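Initiator protein NS1 (Human bocavirus, PDB 4KW3) probably recognises the viral replication origin through its N-terminal nuclease domain and nicks one DNA strand there to start rolling-circle replication. Local coordinates at residues A[27-31]-A[109-114]. Numbering follows the deposited sequence.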
# COMPACT_ATOMS: atom_id res chain seq x y z
N TRP A 27 -0.80 1.00 -16.06
CA TRP A 27 0.32 1.22 -15.12
C TRP A 27 1.52 0.24 -15.25
O TRP A 27 2.66 0.67 -15.10
CB TRP A 27 -0.19 1.23 -13.66
CG TRP A 27 -0.49 -0.13 -13.14
CD1 TRP A 27 -1.67 -0.82 -13.27
CD2 TRP A 27 0.41 -0.99 -12.44
NE1 TRP A 27 -1.55 -2.07 -12.68
CE2 TRP A 27 -0.28 -2.19 -12.16
CE3 TRP A 27 1.74 -0.87 -12.02
CZ2 TRP A 27 0.30 -3.26 -11.48
CZ3 TRP A 27 2.32 -1.92 -11.34
CH2 TRP A 27 1.60 -3.11 -11.08
N LYS A 28 1.30 -1.05 -15.53
CA LYS A 28 2.45 -1.94 -15.75
C LYS A 28 3.20 -1.55 -17.03
O LYS A 28 4.42 -1.41 -17.04
CB LYS A 28 2.07 -3.42 -15.81
CG LYS A 28 1.27 -3.91 -14.63
CD LYS A 28 1.06 -5.42 -14.68
CE LYS A 28 2.33 -6.19 -14.36
NZ LYS A 28 2.87 -5.91 -12.98
N GLU A 29 2.45 -1.37 -18.11
CA GLU A 29 3.02 -1.07 -19.41
C GLU A 29 3.78 0.24 -19.40
O GLU A 29 4.74 0.40 -20.14
CB GLU A 29 1.90 -1.00 -20.43
CG GLU A 29 1.13 -2.31 -20.56
CD GLU A 29 -0.10 -2.17 -21.43
OE1 GLU A 29 -0.53 -1.02 -21.68
OE2 GLU A 29 -0.62 -3.21 -21.89
N LYS A 30 3.36 1.18 -18.57
CA LYS A 30 3.92 2.53 -18.58
C LYS A 30 4.35 2.99 -17.19
O LYS A 30 4.10 4.14 -16.79
CB LYS A 30 2.88 3.50 -19.17
CG LYS A 30 2.50 3.17 -20.60
CD LYS A 30 1.52 4.18 -21.17
CE LYS A 30 1.52 4.15 -22.69
NZ LYS A 30 2.88 4.45 -23.22
N GLU A 31 5.02 2.11 -16.46
CA GLU A 31 5.31 2.34 -15.04
C GLU A 31 6.25 3.53 -14.76
O GLU A 31 6.15 4.18 -13.70
CB GLU A 31 5.83 1.05 -14.38
CG GLU A 31 6.02 1.13 -12.88
CD GLU A 31 6.83 -0.04 -12.33
OE1 GLU A 31 8.04 0.16 -12.08
OE2 GLU A 31 6.27 -1.15 -12.20
N LEU A 109 2.39 -4.50 -6.07
CA LEU A 109 2.37 -4.50 -7.52
C LEU A 109 1.81 -5.84 -7.94
O LEU A 109 2.56 -6.81 -8.06
CB LEU A 109 3.79 -4.36 -8.05
CG LEU A 109 4.36 -2.94 -8.09
CD1 LEU A 109 4.28 -2.21 -6.77
CD2 LEU A 109 5.78 -3.00 -8.53
N GLY A 110 0.51 -5.90 -8.19
CA GLY A 110 -0.12 -7.16 -8.51
C GLY A 110 0.08 -7.63 -9.94
O GLY A 110 0.63 -6.92 -10.79
N GLU A 111 -0.38 -8.85 -10.22
CA GLU A 111 -0.32 -9.40 -11.56
C GLU A 111 -1.09 -8.45 -12.48
O GLU A 111 -0.62 -8.10 -13.57
CB GLU A 111 -0.96 -10.79 -11.57
CG GLU A 111 -1.12 -11.41 -12.94
CD GLU A 111 0.22 -11.82 -13.54
OE1 GLU A 111 1.18 -12.03 -12.77
OE2 GLU A 111 0.30 -11.94 -14.78
N LYS A 112 -2.24 -7.98 -11.99
CA LYS A 112 -3.10 -7.09 -12.75
C LYS A 112 -3.12 -5.69 -12.13
O LYS A 112 -2.88 -4.69 -12.82
CB LYS A 112 -4.53 -7.66 -12.84
CG LYS A 112 -5.59 -6.69 -13.34
CD LYS A 112 -7.01 -7.28 -13.23
CE LYS A 112 -8.11 -6.21 -13.29
NZ LYS A 112 -9.17 -6.39 -12.22
N ASN A 113 -3.36 -5.61 -10.83
CA ASN A 113 -3.57 -4.30 -10.21
C ASN A 113 -2.49 -3.80 -9.29
O ASN A 113 -1.87 -4.56 -8.56
CB ASN A 113 -4.91 -4.26 -9.47
CG ASN A 113 -6.06 -4.60 -10.39
OD1 ASN A 113 -6.09 -4.18 -11.55
ND2 ASN A 113 -6.96 -5.45 -9.92
N LEU A 114 -2.29 -2.49 -9.35
CA LEU A 114 -1.48 -1.79 -8.37
C LEU A 114 -2.38 -1.41 -7.19
O LEU A 114 -3.18 -0.48 -7.28
CB LEU A 114 -0.87 -0.54 -9.02
CG LEU A 114 -0.13 0.42 -8.09
CD1 LEU A 114 1.02 -0.31 -7.43
CD2 LEU A 114 0.39 1.65 -8.85
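Trp27 lays its indole across the turn 109-114, with Leu114 CB under the centre of one face and CG of Lys28 over the rim of the opposite face. The Leu114 methylene carbon CB sits 3.6 Å from the centroid of the six-membered ring of Trp27, 14° off the ring normal, a CH-pi contact. With chi1 at 76°, CG of Trp27 lies between the backbone N and the carbonyl carbon, which turns the NE1 and CZ2 side of the indole to the carbonyls of Lys112 and Gly110. There NE1 of Trp27 donates to the carbonyl O of Lys112 at 2.9 Å, with an N-H...O angle of 151° and the acceptor close to the indole plane; bond and face contact together limit how the ring can tilt. The far corner of the indole reaches the root of Leu109, where CH2 of Trp27 lies 3.9 Å from Leu109 CB. Lys28 bends at chi3 and chi4, which carries NZ past the carbonyl of Glu111 to that of Gly110: its CD passes 3.4 Å from Glu111 O, and its NZ makes a long hydrogen bond of 3.3 Å to Gly110 O. The same ammonium is also hydrogen-bonded to Ser221 OG. Further on, Glu31 only brushes Leu109; its carboxylate is taken up by His35, Ser220 and Ser221. Gly110 N donates to Asn113 O across the turn of the beta hairpin formed by strands 101-109 and 114-122. The Trp27 loop thus packs on a hairpin whose strands carry Glu108 and, in the RCR-2 motif, His115 and His117, the predicted divalent-metal site of a Rep-type (HUH) nickase.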